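PDB 1NY1: probable polysaccharide deacetylase pdaA from Bacillus subtilis, which removes the acetyl group from N-acetylmuramic acid residues of peptidoglycan, a step in making the muramic delta-lactam of the spore cortex, and is required for germination. Local coordinates for residues Ser13-Pro19 / Ile187-Pro192; Thr58-Asp63 / Leu87-Met91; His79-Asp83 / Glu126-Ile130; Ile173-Lys179 / Val201-Asn205. The contacts are given in a common frame with arbitrary orientation. Residue numbers count along the deposited sequence, not the author numbering.

Contact 1: residues Ser13-Pro19 / Ile187-Pro192; sequences SVNHQPP and IKQAHP
Neither segment is a strand. Ser13-Pro19 is a loop whose Val14-Gln17 part forms a type I' beta turn, with Asn15 and His16 both in the left-handed region and Gln17 N bonded to Val14 O at 3.0 Å; Ile187-Pro192 comes off the end of a helix and runs on extended from Ala190. The closest CA pairs are Ser13-Gln189 (5.5 Å) and His16-His191 (4.6 Å). Ser13, chi1 t, keeps its own loop closed through OG to Gln17 O (2.8 Å). One water accepts from His16 N (2.8 Å) and donates to Ser13 OG (2.7 Å) and Lys188 O (2.9 Å); another joins Ser13 N (2.8 Å) to Gln189 OE1 (2.9 Å). His16 NE2 gives Ile187 O a weak hydrogen bond of 3.3 Å. His191, chi1 p, points at the loop, and Pro19 CD sits 3.5 Å above its ring centroid, a CH-pi contact; the ring also touches Leu37 and Val166. An N-terminal loop thus packs on the connection from helix 179-188 to strand 194-198 of the NodB fold's parallel sheet.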
loop_
_atom_site.group_PDB
_atom_site.type_symbol
_atom_site.label_atom_id
_atom_site.label_comp_id
_atom_site.label_asym_id
_atom_site.label_seq_id
_atom_site.Cartn_x
_atom_site.Cartn_y
_atom_site.Cartn_z
ATOM N N SER A 13 11.184 -5.749 -10.930
ATOM C CA SER A 13 11.126 -5.124 -12.242
ATOM C C SER A 13 12.543 -4.989 -12.796
ATOM O O SER A 13 13.480 -4.695 -12.054
ATOM C CB SER A 13 10.491 -3.738 -12.126
ATOM O OG SER A 13 10.753 -2.946 -13.280
ATOM N N VAL A 14 12.697 -5.212 -14.097
ATOM C CA VAL A 14 13.999 -5.100 -14.747
ATOM C C VAL A 14 13.843 -4.264 -16.009
ATOM O O VAL A 14 12.846 -4.386 -16.716
ATOM C CB VAL A 14 14.568 -6.485 -15.144
ATOM C CG1 VAL A 14 14.825 -7.326 -13.895
ATOM C CG2 VAL A 14 13.593 -7.203 -16.066
ATOM N N ASN A 15 14.823 -3.413 -16.290
ATOM C CA ASN A 15 14.766 -2.570 -17.485
ATOM C C ASN A 15 13.506 -1.703 -17.490
ATOM O O ASN A 15 12.969 -1.392 -18.552
ATOM C CB ASN A 15 14.778 -3.440 -18.749
ATOM C CG ASN A 15 15.978 -4.363 -18.815
ATOM O OD1 ASN A 15 17.122 -3.921 -18.714
ATOM N ND2 ASN A 15 15.721 -5.656 -18.999
ATOM N N HIS A 16 13.042 -1.323 -16.300
ATOM C CA HIS A 16 11.847 -0.492 -16.149
ATOM C C HIS A 16 10.602 -1.085 -16.786
ATOM O O HIS A 16 9.697 -0.366 -17.227
ATOM C CB HIS A 16 12.107 0.909 -16.702
ATOM C CG HIS A 16 13.164 1.650 -15.952
ATOM N ND1 HIS A 16 14.354 2.042 -16.528
ATOM C CD2 HIS A 16 13.234 2.027 -14.653
ATOM C CE1 HIS A 16 15.111 2.628 -15.618
ATOM N NE2 HIS A 16 14.454 2.633 -14.471
ATOM N N GLN A 17 10.564 -2.408 -16.840
ATOM C CA GLN A 17 9.417 -3.104 -17.395
ATOM C C GLN A 17 8.593 -3.658 -16.244
ATOM O O GLN A 17 9.134 -4.075 -15.225
ATOM C CB GLN A 17 9.872 -4.245 -18.306
ATOM C CG GLN A 17 10.539 -3.783 -19.591
ATOM C CD GLN A 17 9.693 -2.780 -20.356
ATOM O OE1 GLN A 17 8.485 -2.956 -20.503
ATOM N NE2 GLN A 17 10.329 -1.730 -20.862
ATOM N N PRO A 18 7.266 -3.648 -16.385
ATOM C CA PRO A 18 6.401 -4.167 -15.325
ATOM C C PRO A 18 6.737 -5.624 -15.020
ATOM O O PRO A 18 6.942 -6.422 -15.931
ATOM C CB PRO A 18 5.004 -4.019 -15.923
ATOM C CG PRO A 18 5.141 -2.806 -16.794
ATOM C CD PRO A 18 6.472 -3.043 -17.468
ATOM N N PRO A 19 6.826 -5.983 -13.731
ATOM C CA PRO A 19 7.134 -7.364 -13.360
ATOM C C PRO A 19 5.869 -8.203 -13.519
ATOM O O PRO A 19 4.784 -7.653 -13.710
ATOM C CB PRO A 19 7.571 -7.233 -11.904
ATOM C CG PRO A 19 6.704 -6.114 -11.408
ATOM C CD PRO A 19 6.782 -5.113 -12.541
ATOM N N ILE A 187 14.011 4.646 -8.064
ATOM C CA ILE A 187 14.318 5.066 -9.420
ATOM C C ILE A 187 14.553 3.845 -10.307
ATOM O O ILE A 187 13.987 3.737 -11.396
ATOM C CB ILE A 187 15.576 5.965 -9.450
ATOM C CG1 ILE A 187 15.316 7.259 -8.665
ATOM C CG2 ILE A 187 15.988 6.239 -10.897
ATOM C CD1 ILE A 187 14.190 8.134 -9.212
ATOM N N LYS A 188 15.376 2.915 -9.832
ATOM C CA LYS A 188 15.697 1.720 -10.604
ATOM C C LYS A 188 14.518 0.787 -10.852
ATOM O O LYS A 188 14.382 0.241 -11.946
ATOM C CB LYS A 188 16.834 0.946 -9.926
ATOM C CG LYS A 188 17.286 -0.301 -10.689
ATOM C CD LYS A 188 18.731 -0.674 -10.365
ATOM C CE LYS A 188 18.926 -0.959 -8.885
ATOM N NZ LYS A 188 20.367 -1.065 -8.508
ATOM N N GLN A 189 13.659 0.606 -9.852
ATOM C CA GLN A 189 12.518 -0.291 -10.015
ATOM C C GLN A 189 11.302 0.337 -10.677
ATOM O O GLN A 189 10.324 -0.350 -10.947
ATOM C CB GLN A 189 12.115 -0.884 -8.657
ATOM C CG GLN A 189 13.187 -1.793 -8.073
ATOM C CD GLN A 189 12.737 -2.521 -6.822
ATOM O OE1 GLN A 189 11.674 -3.140 -6.801
ATOM N NE2 GLN A 189 13.559 -2.475 -5.782
ATOM N N ALA A 190 11.363 1.637 -10.944
ATOM C CA ALA A 190 10.234 2.327 -11.559
ATOM C C ALA A 190 9.792 1.713 -12.876
ATOM O O ALA A 190 10.609 1.280 -13.687
ATOM C CB ALA A 190 10.568 3.799 -11.763
ATOM N N HIS A 191 8.481 1.661 -13.070
ATOM C CA HIS A 191 7.917 1.138 -14.296
ATOM C C HIS A 191 6.482 1.609 -14.467
ATOM O O HIS A 191 5.822 2.024 -13.508
ATOM C CB HIS A 191 7.986 -0.395 -14.331
ATOM C CG HIS A 191 7.433 -1.070 -13.112
ATOM N ND1 HIS A 191 6.103 -1.406 -12.978
ATOM C CD2 HIS A 191 8.043 -1.495 -11.981
ATOM C CE1 HIS A 191 5.917 -2.012 -11.818
ATOM N NE2 HIS A 191 7.079 -2.080 -11.193
ATOM N N PRO A 192 5.994 1.588 -15.711
ATOM C CA PRO A 192 4.625 2.009 -16.008
ATOM C C PRO A 192 3.628 1.182 -15.196
ATOM O O PRO A 192 3.706 -0.048 -15.160
ATOM C CB PRO A 192 4.519 1.753 -17.505
ATOM C CG PRO A 192 5.897 2.089 -17.980
ATOM C CD PRO A 192 6.767 1.402 -16.952
HETATM O O HOH W 1 9.949 -4.187 -8.896
HETATM O O HOH W 2 13.246 -1.840 -13.548
#

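Contact 2: residues Thr58-Asp63 / Leu87-Met91; sequences TPKVLD and LIKRM
Arg90 reaches across from helix 85-93 with chi1 m, chi2 t and chi3 p, and its NH2 forms a salt bridge with Asp63 OD1 at 3.0 Å. NH1 of the same guanidinium gives a weak hydrogen bond of 3.4 Å to Pro59 O, while NE is paired with Glu94. One face of the guanidinium lies against Leu62, whose CB is 3.5 Å from Arg90 NH2. The two helical segments run almost parallel, 9° between directions and 10.9 Å between axes, as expected of neighbouring helices in the beta/alpha barrel-like NodB fold, with strand 73-76 between them in sequence. Pro59 faces Leu87 (CA-CA 7.3 Å) and Leu62 faces Met91 (7.5 Å). Below the polar rim, Leu62 (m, t) and Leu87 (m, t) meet, CD1 of the former 4.1 Å from CD2 of the latter. Leu87 CD2 also meets Pro59 CG at 3.8 Å. Selenomethionine Met91 approaches with CG 4.2 Å from Leu62 CD2 and CE 4.0 Å from Thr58 CG2; Phe74 of the strand underlies Leu62 and Met91.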
loop_
_atom_site.group_PDB
_atom_site.type_symbol
_atom_site.label_atom_id
_atom_site.label_comp_id
_atom_site.label_asym_id
_atom_site.label_seq_id
_atom_site.Cartn_x
_atom_site.Cartn_y
_atom_site.Cartn_z
ATOM N N THR A 58 6.635 10.174 9.621
ATOM C CA THR A 58 5.415 10.292 8.827
ATOM C C THR A 58 4.982 11.738 8.573
ATOM O O THR A 58 4.456 12.045 7.507
ATOM C CB THR A 58 4.278 9.466 9.445
ATOM O OG1 THR A 58 4.710 8.102 9.548
ATOM C CG2 THR A 58 3.041 9.511 8.556
ATOM N N PRO A 59 5.195 12.641 9.547
ATOM C CA PRO A 59 4.802 14.035 9.316
ATOM C C PRO A 59 5.564 14.587 8.111
ATOM O O PRO A 59 4.993 15.292 7.281
ATOM C CB PRO A 59 5.201 14.723 10.614
ATOM C CG PRO A 59 4.925 13.669 11.627
ATOM C CD PRO A 59 5.499 12.418 10.970
ATOM N N LYS A 60 6.853 14.270 8.012
ATOM C CA LYS A 60 7.641 14.751 6.880
ATOM C C LYS A 60 7.171 14.116 5.573
ATOM O O LYS A 60 7.137 14.780 4.535
ATOM C CB LYS A 60 9.139 14.487 7.093
ATOM C CG LYS A 60 9.805 15.443 8.094
ATOM C CD LYS A 60 11.336 15.357 8.057
ATOM C CE LYS A 60 11.841 13.984 8.507
ATOM N NZ LYS A 60 13.322 13.824 8.333
ATOM N N VAL A 61 6.804 12.837 5.619
ATOM C CA VAL A 61 6.316 12.162 4.422
ATOM C C VAL A 61 5.054 12.859 3.922
ATOM O O VAL A 61 4.881 13.071 2.722
ATOM C CB VAL A 61 5.994 10.681 4.701
ATOM C CG1 VAL A 61 5.176 10.097 3.551
ATOM C CG2 VAL A 61 7.288 9.895 4.873
ATOM N N LEU A 62 4.171 13.213 4.850
ATOM C CA LEU A 62 2.942 13.901 4.483
ATOM C C LEU A 62 3.258 15.280 3.892
ATOM O O LEU A 62 2.597 15.711 2.952
ATOM C CB LEU A 62 2.023 14.024 5.707
ATOM C CG LEU A 62 1.332 12.714 6.125
ATOM C CD1 LEU A 62 0.638 12.886 7.471
ATOM C CD2 LEU A 62 0.319 12.302 5.056
ATOM N N ASP A 63 4.272 15.958 4.427
ATOM C CA ASP A 63 4.655 17.275 3.916
ATOM C C ASP A 63 5.168 17.155 2.483
ATOM O O ASP A 63 4.857 17.984 1.625
ATOM C CB ASP A 63 5.746 17.921 4.781
ATOM C CG ASP A 63 5.267 18.265 6.186
ATOM O OD1 ASP A 63 4.047 18.441 6.388
ATOM O OD2 ASP A 63 6.123 18.375 7.088
ATOM N N LEU A 87 -2.100 11.893 13.121
ATOM C CA LEU A 87 -1.589 11.586 11.790
ATOM C C LEU A 87 -2.713 11.069 10.897
ATOM O O LEU A 87 -2.796 11.422 9.723
ATOM C CB LEU A 87 -0.465 10.551 11.862
ATOM C CG LEU A 87 0.879 11.063 12.387
ATOM C CD1 LEU A 87 1.850 9.902 12.518
ATOM C CD2 LEU A 87 1.434 12.117 11.441
ATOM N N ILE A 88 -3.575 10.229 11.459
ATOM C CA ILE A 88 -4.696 9.683 10.706
ATOM C C ILE A 88 -5.562 10.839 10.229
ATOM O O ILE A 88 -6.055 10.841 9.101
ATOM C CB ILE A 88 -5.567 8.756 11.582
ATOM C CG1 ILE A 88 -4.802 7.468 11.908
ATOM C CG2 ILE A 88 -6.893 8.476 10.882
ATOM C CD1 ILE A 88 -4.419 6.635 10.683
ATOM N N LYS A 89 -5.743 11.821 11.105
ATOM C CA LYS A 89 -6.551 12.991 10.785
ATOM C C LYS A 89 -5.897 13.771 9.640
ATOM O O LYS A 89 -6.585 14.266 8.744
ATOM C CB LYS A 89 -6.693 13.881 12.025
ATOM C CG LYS A 89 -7.823 14.902 11.943
ATOM C CD LYS A 89 -9.043 14.467 12.759
ATOM C CE LYS A 89 -8.755 14.499 14.261
ATOM N NZ LYS A 89 -9.948 14.121 15.078
ATOM N N ARG A 90 -4.569 13.878 9.666
ATOM C CA ARG A 90 -3.858 14.589 8.606
ATOM C C ARG A 90 -4.045 13.890 7.268
ATOM O O ARG A 90 -4.290 14.533 6.249
ATOM C CB ARG A 90 -2.356 14.675 8.886
ATOM C CG ARG A 90 -1.926 15.801 9.799
ATOM C CD ARG A 90 -0.438 16.068 9.619
ATOM N NE ARG A 90 -0.126 16.584 8.285
ATOM C CZ ARG A 90 1.107 16.821 7.845
ATOM N NH1 ARG A 90 2.149 16.588 8.631
ATOM N NH2 ARG A 90 1.304 17.294 6.621
HETATM N N MSE A 91 -3.914 12.568 7.272
HETATM C CA MSE A 91 -4.063 11.803 6.044
HETATM C C MSE A 91 -5.423 12.110 5.439
HETATM O O MSE A 91 -5.542 12.381 4.244
HETATM C CB MSE A 91 -3.949 10.306 6.336
HETATM C CG MSE A 91 -2.610 9.906 6.938
HETATM SE SE MSE A 91 -2.508 8.065 7.471
HETATM C CE MSE A 91 -0.633 7.973 7.881
#

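Contact 3: residues His79-Asp83 / Glu126-Ile130; sequences HFVKD and EVYKI
His79-Asp83 is the last part of helix 78-83, and Glu126-Ile130 is a length of helix 113-131 near its C-terminal end. Their axes pass 10.1 Å apart at a signed crossing angle of 25°, the two helices running in broadly the same direction, and the nearest CA atoms are those of Val81 and Val127, 6.7 Å apart. His79 O accepts from Asp83 N at 2.8 Å, completing a helical turn. Phe80, one residue before the contact proper, is directed instead at helix 85-93, against Leu87, Ile88 and Met91. Val81 (chi1 t) points toward the partner helix and is the hub of the interface: its CG1 lies 3.2 Å from Glu126 CG and 3.7 Å from Ile130 CD1, and its CG2 4.0 Å from Val127 CG2. A water donates to Val81 O (2.9 Å) and to Glu126 OE1 (3.1 Å), joining main chain to carboxylate. Next comes Lys82, with chi1, chi2 and chi3 all m, a fold that brings CD within 3.6 Å of Glu126 CD; NZ stays 4.0 Å from Glu126 OE2, beyond a salt bridge. A second water accepts from Lys129 NZ (2.9 Å) and weakly from Lys82 NZ (3.2 Å), and donates to Glu126 OE2 (2.8 Å). Two outer helices of the NodB domain are therefore held by a small valine-centred apolar patch, with their charges linked through solvent at its exposed edge.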
loop_
_atom_site.group_PDB
_atom_site.type_symbol
_atom_site.label_atom_id
_atom_site.label_comp_id
_atom_site.label_asym_id
_atom_site.label_seq_id
_atom_site.Cartn_x
_atom_site.Cartn_y
_atom_site.Cartn_z
ATOM N N HIS A 79 -3.087 -0.676 15.843
ATOM C CA HIS A 79 -2.134 0.005 16.710
ATOM C C HIS A 79 -1.762 1.395 16.214
ATOM O O HIS A 79 -1.715 2.346 16.994
ATOM C CB HIS A 79 -0.852 -0.811 16.864
ATOM C CG HIS A 79 0.229 -0.077 17.599
ATOM N ND1 HIS A 79 0.161 0.191 18.950
ATOM C CD2 HIS A 79 1.365 0.511 17.156
ATOM C CE1 HIS A 79 1.207 0.915 19.306
ATOM N NE2 HIS A 79 1.953 1.124 18.237
ATOM N N PHE A 80 -1.474 1.507 14.921
ATOM C CA PHE A 80 -1.095 2.791 14.351
ATOM C C PHE A 80 -2.201 3.822 14.545
ATOM O O PHE A 80 -1.946 4.959 14.950
ATOM C CB PHE A 80 -0.796 2.654 12.857
ATOM C CG PHE A 80 -0.248 3.907 12.244
ATOM C CD1 PHE A 80 1.093 4.241 12.402
ATOM C CD2 PHE A 80 -1.081 4.783 11.562
ATOM C CE1 PHE A 80 1.597 5.435 11.890
ATOM C CE2 PHE A 80 -0.591 5.981 11.047
ATOM C CZ PHE A 80 0.752 6.308 11.213
ATOM N N VAL A 81 -3.432 3.421 14.245
ATOM C CA VAL A 81 -4.577 4.312 14.384
ATOM C C VAL A 81 -4.752 4.767 15.833
ATOM O O VAL A 81 -4.928 5.952 16.099
ATOM C CB VAL A 81 -5.877 3.624 13.893
ATOM C CG1 VAL A 81 -7.076 4.523 14.156
ATOM C CG2 VAL A 81 -5.773 3.326 12.403
ATOM N N LYS A 82 -4.695 3.823 16.763
ATOM C CA LYS A 82 -4.852 4.134 18.177
ATOM C C LYS A 82 -3.681 4.961 18.719
ATOM O O LYS A 82 -3.865 5.830 19.571
ATOM C CB LYS A 82 -4.972 2.840 18.985
ATOM C CG LYS A 82 -6.094 1.904 18.524
ATOM C CD LYS A 82 -7.445 2.269 19.122
ATOM C CE LYS A 82 -7.513 1.893 20.603
ATOM N NZ LYS A 82 -8.833 2.242 21.209
ATOM N N ASP A 83 -2.478 4.700 18.221
ATOM C CA ASP A 83 -1.300 5.416 18.699
ATOM C C ASP A 83 -1.067 6.778 18.045
ATOM O O ASP A 83 -0.516 7.687 18.673
ATOM C CB ASP A 83 -0.057 4.533 18.513
ATOM C CG ASP A 83 1.178 5.128 19.147
ATOM O OD1 ASP A 83 1.155 5.368 20.375
ATOM O OD2 ASP A 83 2.174 5.355 18.422
ATOM N N GLU A 126 -12.421 2.688 14.247
ATOM C CA GLU A 126 -11.531 3.639 14.906
ATOM C C GLU A 126 -11.181 4.821 14.002
ATOM O O GLU A 126 -11.107 5.966 14.459
ATOM C CB GLU A 126 -10.252 2.930 15.362
ATOM C CG GLU A 126 -9.371 3.781 16.260
ATOM C CD GLU A 126 -10.063 4.185 17.547
ATOM O OE1 GLU A 126 -9.704 5.246 18.100
ATOM O OE2 GLU A 126 -10.954 3.438 18.007
ATOM N N VAL A 127 -10.954 4.548 12.722
ATOM C CA VAL A 127 -10.637 5.615 11.781
ATOM C C VAL A 127 -11.817 6.590 11.717
ATOM O O VAL A 127 -11.625 7.805 11.728
ATOM C CB VAL A 127 -10.356 5.058 10.361
ATOM C CG1 VAL A 127 -10.198 6.207 9.363
ATOM C CG2 VAL A 127 -9.094 4.213 10.378
ATOM N N TYR A 128 -13.034 6.055 11.666
ATOM C CA TYR A 128 -14.220 6.903 11.591
ATOM C C TYR A 128 -14.384 7.783 12.825
ATOM O O TYR A 128 -14.780 8.944 12.718
ATOM C CB TYR A 128 -15.480 6.058 11.389
ATOM C CG TYR A 128 -16.721 6.891 11.146
ATOM C CD1 TYR A 128 -17.478 7.390 12.212
ATOM C CD2 TYR A 128 -17.120 7.212 9.847
ATOM C CE1 TYR A 128 -18.604 8.186 11.987
ATOM C CE2 TYR A 128 -18.240 8.011 9.613
ATOM C CZ TYR A 128 -18.975 8.491 10.686
ATOM O OH TYR A 128 -20.092 9.266 10.455
ATOM N N LYS A 129 -14.089 7.226 13.993
ATOM C CA LYS A 129 -14.187 7.967 15.245
ATOM C C LYS A 129 -13.295 9.200 15.174
ATOM O O LYS A 129 -13.580 10.234 15.777
ATOM C CB LYS A 129 -13.731 7.087 16.411
ATOM C CG LYS A 129 -13.692 7.796 17.756
ATOM C CD LYS A 129 -13.023 6.944 18.819
ATOM C CE LYS A 129 -13.019 7.654 20.167
ATOM N NZ LYS A 129 -12.325 6.861 21.228
ATOM N N ILE A 130 -12.205 9.078 14.426
ATOM C CA ILE A 130 -11.250 10.166 14.286
ATOM C C ILE A 130 -11.562 11.136 13.150
ATOM O O ILE A 130 -11.557 12.352 13.341
ATOM C CB ILE A 130 -9.825 9.608 14.053
ATOM C CG1 ILE A 130 -9.389 8.775 15.264
ATOM C CG2 ILE A 130 -8.854 10.750 13.791
ATOM C CD1 ILE A 130 -8.103 8.002 15.052
HETATM O O HOH W 3 -7.008 6.773 17.978
HETATM O O HOH W 4 -11.256 4.242 20.660
#

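Contact 4: residues Ile173-Lys179 / Val201-Asn205; sequences INNQKGK and VSRDN
Water carries most of the polar traffic between these two loops, whose CA atoms are closest at Gln176-Ser202 (5.7 Å), Gly178-Arg203 (5.8 Å) and Lys179-Asp204 (5.1 Å). Val201-Asn205 holds a type II beta turn from Ser202, closed by Asn205 N to Ser202 O (3.0 Å). One water joins Gly178 N (2.8 Å), Ser202 OG (2.6 Å) and Arg203 O (2.9 Å); another accepts from Lys179 N (2.9 Å) and Arg203 NH1 (3.0 Å) and donates to Asp204 OD2 (2.6 Å). A direct but weak hydrogen bond runs from Arg203 NH2 to Gln176 O (3.4 Å). Gly178 and Asp204 are N-cap residues of helices 179-188 and 205-219; Gly178, at phi 106° and psi near 180°, has a backbone that a side chain would jam. Apolar contact joins Ile173 CD1 to Val201 CG2 (3.7 Å), with Tyr53 beside both. Val201 and Ser202 side chains lie about 4 and 5 Å from those of His199, the probable proton donor, and Asp170: this turn, beside the probable active site, meets 173-179 largely through solvent.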
loop_
_atom_site.group_PDB
_atom_site.type_symbol
_atom_site.label_atom_id
_atom_site.label_comp_id
_atom_site.label_asym_id
_atom_site.label_seq_id
_atom_site.Cartn_x
_atom_site.Cartn_y
_atom_site.Cartn_z
ATOM N N ILE A 173 14.621 -1.428 11.164
ATOM C CA ILE A 173 15.136 -0.392 12.044
ATOM C C ILE A 173 16.559 -0.644 12.526
ATOM O O ILE A 173 17.303 0.303 12.787
ATOM C CB ILE A 173 14.219 -0.204 13.276
ATOM C CG1 ILE A 173 12.784 0.050 12.816
ATOM C CG2 ILE A 173 14.680 0.996 14.097
ATOM C CD1 ILE A 173 12.631 1.298 11.961
ATOM N N ASN A 174 16.951 -1.909 12.631
ATOM C CA ASN A 174 18.295 -2.224 13.108
ATOM C C ASN A 174 19.358 -1.999 12.036
ATOM O O ASN A 174 20.550 -2.137 12.301
ATOM C CB ASN A 174 18.351 -3.671 13.614
ATOM C CG ASN A 174 18.387 -4.684 12.488
ATOM O OD1 ASN A 174 17.739 -4.510 11.457
ATOM N ND2 ASN A 174 19.134 -5.761 12.689
ATOM N N ASN A 175 18.929 -1.637 10.832
ATOM C CA ASN A 175 19.866 -1.397 9.742
ATOM C C ASN A 175 19.262 -0.401 8.756
ATOM O O ASN A 175 18.807 -0.775 7.672
ATOM C CB ASN A 175 20.189 -2.720 9.036
ATOM C CG ASN A 175 21.361 -2.607 8.076
ATOM O OD1 ASN A 175 21.649 -3.540 7.326
ATOM N ND2 ASN A 175 22.045 -1.470 8.099
ATOM N N GLN A 176 19.243 0.870 9.154
ATOM C CA GLN A 176 18.688 1.941 8.330
ATOM C C GLN A 176 19.796 2.470 7.419
ATOM O O GLN A 176 20.691 3.196 7.852
ATOM C CB GLN A 176 18.109 3.032 9.244
ATOM C CG GLN A 176 16.971 2.483 10.119
ATOM C CD GLN A 176 16.499 3.435 11.209
ATOM O OE1 GLN A 176 16.387 3.049 12.376
ATOM N NE2 GLN A 176 16.208 4.670 10.833
ATOM N N LYS A 177 19.712 2.085 6.148
ATOM C CA LYS A 177 20.718 2.428 5.151
ATOM C C LYS A 177 20.817 3.856 4.629
ATOM O O LYS A 177 21.826 4.220 4.026
ATOM C CB LYS A 177 20.616 1.440 3.985
ATOM C CG LYS A 177 20.836 0.003 4.452
ATOM C CD LYS A 177 21.000 -1.001 3.322
ATOM C CE LYS A 177 21.292 -2.384 3.896
ATOM N NZ LYS A 177 21.701 -3.383 2.868
ATOM N N GLY A 178 19.800 4.677 4.847
ATOM C CA GLY A 178 19.914 6.046 4.383
ATOM C C GLY A 178 19.121 6.424 3.155
ATOM O O GLY A 178 18.407 5.608 2.568
ATOM N N LYS A 179 19.268 7.684 2.758
ATOM C CA LYS A 179 18.539 8.220 1.622
ATOM C C LYS A 179 18.889 7.607 0.278
ATOM O O LYS A 179 18.001 7.218 -0.479
ATOM C CB LYS A 179 18.738 9.732 1.540
ATOM C CG LYS A 179 17.773 10.390 0.576
ATOM C CD LYS A 179 18.018 11.879 0.425
ATOM C CE LYS A 179 19.242 12.167 -0.426
ATOM N NZ LYS A 179 19.297 13.612 -0.815
ATOM N N VAL A 201 9.232 4.497 8.377
ATOM C CA VAL A 201 9.977 4.404 9.629
ATOM C C VAL A 201 11.501 4.506 9.536
ATOM O O VAL A 201 12.169 4.723 10.550
ATOM C CB VAL A 201 9.652 3.078 10.363
ATOM C CG1 VAL A 201 8.182 3.041 10.747
ATOM C CG2 VAL A 201 9.990 1.880 9.472
ATOM N N SER A 202 12.059 4.363 8.338
ATOM C CA SER A 202 13.514 4.394 8.196
ATOM C C SER A 202 14.118 5.775 7.958
ATOM O O SER A 202 13.546 6.606 7.255
ATOM C CB SER A 202 13.939 3.438 7.078
ATOM O OG SER A 202 15.303 3.062 7.215
ATOM N N ARG A 203 15.291 6.004 8.544
ATOM C CA ARG A 203 15.982 7.282 8.421
ATOM C C ARG A 203 16.027 7.811 6.993
ATOM O O ARG A 203 16.386 7.089 6.060
ATOM C CB ARG A 203 17.412 7.166 8.968
ATOM C CG ARG A 203 18.183 8.478 8.936
ATOM C CD ARG A 203 19.521 8.337 9.643
ATOM N NE ARG A 203 20.339 7.302 9.026
ATOM C CZ ARG A 203 21.019 7.464 7.898
ATOM N NH1 ARG A 203 20.985 8.628 7.263
ATOM N NH2 ARG A 203 21.722 6.456 7.394
ATOM N N ASP A 204 15.638 9.075 6.847
ATOM C CA ASP A 204 15.627 9.777 5.573
ATOM C C ASP A 204 14.670 9.273 4.491
ATOM O O ASP A 204 14.795 9.674 3.333
ATOM C CB ASP A 204 17.055 9.838 5.006
ATOM C CG ASP A 204 17.879 10.968 5.609
ATOM O OD1 ASP A 204 17.373 11.683 6.497
ATOM O OD2 ASP A 204 19.041 11.152 5.189
ATOM N N ASN A 205 13.713 8.414 4.840
ATOM C CA ASN A 205 12.787 7.919 3.825
ATOM C C ASN A 205 11.988 9.060 3.194
ATOM O O ASN A 205 11.691 9.021 2.001
ATOM C CB ASN A 205 11.831 6.849 4.391
ATOM C CG ASN A 205 10.784 7.419 5.340
ATOM O OD1 ASN A 205 10.995 7.506 6.556
ATOM N ND2 ASN A 205 9.650 7.813 4.783
HETATM O O HOH W 5 15.542 0.198 7.110
HETATM O O HOH W 6 17.311 4.300 6.120
HETATM O O HOH W 7 15.786 6.226 3.414
HETATM O O HOH W 8 20.818 9.453 4.404
#

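How the contacts relate
Contacts 2, 3 and 4 all lie within the NodB homology region; contact 1 joins the N-terminal loop 13-19 to the end of helix 179-188 and thereby spans both contact 2 and contact 3 along the chain. Contacts 2 and 3 alternate in sequence, have centres 14 Å apart and share a helical layer: Phe80 packs on Ile88 and Met91, and Lys89 NZ probably bonds to Ile130 O at 3.0 Å. Contact 4 comes after them and touches contact 2 where Val61 meets Asn205. Contacts 1 and 4 involve opposite ends of helix 179-188, their centres 23 Å apart. Contacts 2 and 3 thus form one continuous patch, while contact 1, its centre 35 Å from that of contact 3, lies across the chain's centre from it.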